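Local coordinates for N-alpha-acetyltransferase 35, NatC auxiliary subunit (Saccharomyces cerevisiae, PDB 6YGA), which serves as the large auxiliary subunit of the NatC complex, which acetylates the N-terminal methionine of nascent proteins such as the L-A virus Gag protein, at the interface of chains A and B and the interface of chains C and A. Residues are numbered along the deposited sequence; one frame, centred on the assembly and turned at random. Chains: chain A, N-alpha-acetyltransferase 35, NatC auxiliary subunit; chain B, N-alpha-acetyltransferase 38, NatC auxiliary subunit; chain C, N-alpha-acetyltransferase 30.

In contact 1 a short segment of chain A, just after strand 55-56, meets the LSm-type subunit, chain B. Contacts 2 and 3 both join chain A to the catalytic subunit, chain C, and share its strand 136-141, contact 3 also using strand 151-157; their C-alpha centres are about 17 Å apart. On chain A they use separate helices, 406-429 and 581-588, the second joined by loop residue A:Ser579. The C-alpha centre of contact 1 is about 40 Å from that of contact 2 and about 44 Å from that of contact 3. Chain A thus holds the small auxiliary subunit and the acetyltransferase at well-separated sites.

Contact 1: the interface of chains A and B. Residues chain A 57-58; chain B 18-19, 58-59, 61-62.
The guanidinium of B:Arg61 presents its edge, in plane, to the side-chain amide of A:Asn58, and the two flat groups are turned 65° against each other. NH2 of B:Arg61 comes within 3.4 Å of CB of A:Asn58, a contact with the stem of the side chain and not a hydrogen bond. Chain B is the Sm-like (LSm) subunit Naa38, and this patch, formed by the end of its strand 13-18 and the turn after strand 56-58, receives a segment of Naa35. At the nitrogen end of the amide, ND2 of A:Asn58 donates to the hydroxyl OG of B:Ser62 over 2.6 Å, nearly straight at 166°. The hydroxyl lies close to the amide plane, which should fix the amide's rotation. Beside this polar pair, A:Val57 packs through both of its methyls. CG2 meets CB of B:Ser62 and CD of B:Pro59, each at 3.7 Å, and CG1 of B:Val58 approaches the same methyl from another side, at 3.8 Å, while also lying near CG1 of A:Val57. That CG1, anti to the carbonyl carbon (chi1 -60°), points toward B:Leu18, meeting its CD1 tip to tip at 3.7 Å.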
# COMPACT_ATOMS: atom_id res chain seq x y z
N VAL A 57 -27.35 12.43 -5.36
CA VAL A 57 -28.31 12.00 -6.37
C VAL A 57 -28.18 12.90 -7.60
O VAL A 57 -27.75 14.05 -7.52
CB VAL A 57 -29.74 12.03 -5.81
CG1 VAL A 57 -29.86 11.09 -4.62
CG2 VAL A 57 -30.15 13.45 -5.41
N ASN A 58 -28.56 12.34 -8.76
CA ASN A 58 -28.54 13.07 -10.03
C ASN A 58 -27.13 13.57 -10.38
O ASN A 58 -26.97 14.55 -11.11
CB ASN A 58 -29.55 14.22 -10.02
CG ASN A 58 -30.98 13.73 -9.93
OD1 ASN A 58 -31.35 12.74 -10.56
ND2 ASN A 58 -31.79 14.41 -9.12
N LEU B 18 -37.80 12.13 -5.13
CA LEU B 18 -36.89 12.79 -6.06
C LEU B 18 -37.63 13.13 -7.35
O LEU B 18 -38.85 12.95 -7.47
CB LEU B 18 -35.67 11.92 -6.32
CG LEU B 18 -34.78 11.64 -5.10
CD1 LEU B 18 -33.48 10.99 -5.54
CD2 LEU B 18 -34.51 12.92 -4.33
N THR B 19 -36.90 13.64 -8.35
CA THR B 19 -37.52 14.01 -9.61
C THR B 19 -38.08 12.81 -10.35
O THR B 19 -39.11 12.92 -11.02
CB THR B 19 -36.51 14.75 -10.49
OG1 THR B 19 -35.36 13.93 -10.70
CG2 THR B 19 -36.09 16.06 -9.85
N VAL B 58 -28.77 15.40 -1.07
CA VAL B 58 -29.71 15.70 -2.14
C VAL B 58 -29.67 17.20 -2.42
O VAL B 58 -29.91 18.01 -1.52
CB VAL B 58 -31.14 15.24 -1.80
CG1 VAL B 58 -31.21 13.73 -1.78
CG2 VAL B 58 -31.61 15.79 -0.47
N PRO B 59 -29.32 17.62 -3.63
CA PRO B 59 -29.30 19.05 -3.95
C PRO B 59 -30.71 19.63 -4.04
O PRO B 59 -31.71 18.91 -3.96
CB PRO B 59 -28.59 19.11 -5.31
CG PRO B 59 -27.86 17.80 -5.42
CD PRO B 59 -28.72 16.81 -4.70
N ARG B 61 -32.33 21.17 -6.62
CA ARG B 61 -33.10 20.83 -7.82
C ARG B 61 -33.69 19.42 -7.74
O ARG B 61 -34.74 19.15 -8.33
CB ARG B 61 -32.22 20.97 -9.06
CG ARG B 61 -32.96 20.80 -10.38
CD ARG B 61 -32.03 20.27 -11.47
NE ARG B 61 -31.69 18.86 -11.26
CZ ARG B 61 -30.98 18.13 -12.11
NH1 ARG B 61 -30.53 18.68 -13.23
NH2 ARG B 61 -30.72 16.86 -11.85
N SER B 62 -33.03 18.52 -7.01
CA SER B 62 -33.41 17.12 -7.03
C SER B 62 -34.61 16.80 -6.15
O SER B 62 -35.26 15.77 -6.36
CB SER B 62 -32.22 16.26 -6.60
OG SER B 62 -31.17 16.35 -7.55

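Contact 2: the interface of chains C and A. Residues chain C 139-140; chain A 407, 411.
Extended from CG onward, with CG anti to the carbonyl carbon (chi1 -65°), A:Gln411 carries its amide to C:Lys139 and to the backbone carbonyl of C:Arg140. C:Lys139 is also stretched out, its CG anti to the backbone N (chi1 -164°), and the two side chains run nearly perpendicular. The basic residues belong to strand 136-141 of Naa30, the catalytic subunit with the GNAT fold, while A:Gln411 and A:Cys407 sit one turn apart on helix 406-429 of Naa35. The lysine lies across one face of the glutamine amide, its CE 3.5 Å from CD of A:Gln411; its ammonium NZ stands farther off, 4.2 Å from OE1 of A:Gln411. The nitrogen NE2 of A:Gln411 comes within 2.8 Å of the carbonyl O of C:Arg140, yet the oxygen lies almost on the extension of the CD-NE2 bond, between the two N-H directions, and no hydrogen bond forms as modelled. From a different direction, CB of A:Cys407 approaches O of C:Arg140 at 3.3 Å. The thiol SG of A:Cys407 packs alongside the extended aliphatic stem of C:Arg140, 3.7 Å from its CD.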
# COMPACT_ATOMS: atom_id res chain seq x y z
N LYS C 139 6.13 10.28 2.56
CA LYS C 139 5.42 9.01 2.58
C LYS C 139 4.97 8.67 1.17
O LYS C 139 4.71 9.56 0.36
CB LYS C 139 4.21 9.08 3.52
CG LYS C 139 3.61 7.74 3.92
CD LYS C 139 2.46 7.96 4.90
CE LYS C 139 2.01 6.67 5.56
NZ LYS C 139 0.96 6.94 6.58
N ARG C 140 4.89 7.37 0.89
CA ARG C 140 4.34 6.87 -0.37
C ARG C 140 3.23 5.89 -0.05
O ARG C 140 3.42 4.95 0.73
CB ARG C 140 5.42 6.18 -1.22
CG ARG C 140 4.98 5.89 -2.65
CD ARG C 140 6.03 5.07 -3.39
NE ARG C 140 5.61 4.69 -4.74
CZ ARG C 140 6.15 5.16 -5.86
NH1 ARG C 140 7.14 6.04 -5.80
NH2 ARG C 140 5.70 4.75 -7.03
N CYS A 407 5.26 -0.31 -0.12
CA CYS A 407 5.13 0.95 0.60
C CYS A 407 4.93 0.72 2.10
O CYS A 407 5.60 1.36 2.92
CB CYS A 407 3.98 1.78 0.04
SG CYS A 407 4.28 2.40 -1.63
N GLN A 411 6.88 1.70 5.87
CA GLN A 411 6.12 2.36 6.92
C GLN A 411 6.12 1.55 8.21
O GLN A 411 6.00 2.13 9.30
CB GLN A 411 4.69 2.62 6.44
CG GLN A 411 4.61 3.59 5.28
CD GLN A 411 3.29 3.54 4.54
OE1 GLN A 411 2.25 3.24 5.11
NE2 GLN A 411 3.33 3.84 3.24

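Contact 3: the interface of chains C and A. Residues chain C 134, 136, 155, 157; chain A 579, 583-584, 587.
A:Leu587 pushes one methyl, CD2, among side chains of two strands of the catalytic GNAT domain, and each meets it from a different direction. C:Ile155, on strand 151-157, crosses it at about a right angle and touches it through CG2, 3.7 Å from CD2 of A:Leu587. C:Ile136, on strand 136-141, instead runs antiparallel alongside the leucine, with CD1 3.8 Å from the same methyl. In C:Ile136 the longer branch is held between the backbone N and the carbonyl carbon (chi1 56°), which directs CD1 toward helix 581-588 of Naa35 and leaves CG2 to meet CG2 of A:Ile584 at 3.8 Å. The ring of C:Pro157 closes a further side of the leucine methyl, its CD 3.9 Å from CD2 of A:Leu587. The side chains of C:Pro157 and A:Ile584 are nearly perpendicular, CG of the proline facing CG1 of the isoleucine, and the same CG rests against the backbone and CB of A:Leu583. At its far end A:Ile584 reaches the loop at C:Gly134, where CD1 comes within 3.4 Å of the glycine carbonyl O. In the loop just before the helix, the hydroxyl OG of A:Ser579 donates to the backbone O of C:Pro157 over 3.0 Å, in the carbonyl plane, at a C=O...OG angle of 159°.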
# COMPACT_ATOMS: atom_id res chain seq x y z
N GLY C 134 9.69 23.99 -1.51
CA GLY C 134 10.32 23.43 -0.33
C GLY C 134 9.68 22.17 0.18
O GLY C 134 10.20 21.58 1.14
N ILE C 136 8.83 18.35 0.64
CA ILE C 136 9.54 17.09 0.45
C ILE C 136 8.56 15.95 0.67
O ILE C 136 7.55 16.08 1.37
CB ILE C 136 10.76 16.94 1.38
CG1 ILE C 136 10.35 17.09 2.85
CG2 ILE C 136 11.85 17.94 1.01
CD1 ILE C 136 11.49 16.89 3.82
N ILE C 155 5.01 17.45 2.59
CA ILE C 155 4.96 18.29 3.78
C ILE C 155 5.96 19.43 3.63
O ILE C 155 7.11 19.21 3.23
CB ILE C 155 5.25 17.48 5.06
CG1 ILE C 155 4.19 16.40 5.26
CG2 ILE C 155 5.32 18.40 6.27
CD1 ILE C 155 4.31 15.68 6.58
N PRO C 157 7.55 22.30 6.04
CA PRO C 157 7.62 22.74 7.44
C PRO C 157 7.79 24.25 7.54
O PRO C 157 8.64 24.84 6.87
CB PRO C 157 8.85 22.00 7.97
CG PRO C 157 9.73 21.88 6.78
CD PRO C 157 8.84 21.77 5.56
N SER A 579 9.95 28.52 3.86
CA SER A 579 10.69 27.63 4.75
C SER A 579 12.19 27.90 4.63
O SER A 579 12.64 28.68 3.78
CB SER A 579 10.40 26.16 4.43
OG SER A 579 11.11 25.31 5.31
N LEU A 583 14.90 23.59 8.65
CA LEU A 583 13.63 22.95 8.96
C LEU A 583 13.38 21.76 8.04
O LEU A 583 12.88 20.71 8.48
CB LEU A 583 12.48 23.95 8.84
CG LEU A 583 12.44 25.08 9.87
CD1 LEU A 583 11.31 26.06 9.58
CD2 LEU A 583 12.31 24.51 11.27
N ILE A 584 13.74 21.89 6.76
CA ILE A 584 13.53 20.79 5.82
C ILE A 584 14.46 19.63 6.14
O ILE A 584 14.06 18.46 6.06
CB ILE A 584 13.73 21.30 4.38
CG1 ILE A 584 12.62 22.29 4.01
CG2 ILE A 584 13.73 20.14 3.39
CD1 ILE A 584 12.84 22.98 2.69
N LEU A 587 13.04 17.82 9.28
CA LEU A 587 11.84 17.05 8.96
C LEU A 587 12.21 15.71 8.32
O LEU A 587 11.57 14.69 8.60
CB LEU A 587 10.94 17.86 8.03
CG LEU A 587 9.67 17.16 7.54
CD1 LEU A 587 8.70 16.93 8.70
CD2 LEU A 587 9.00 17.94 6.42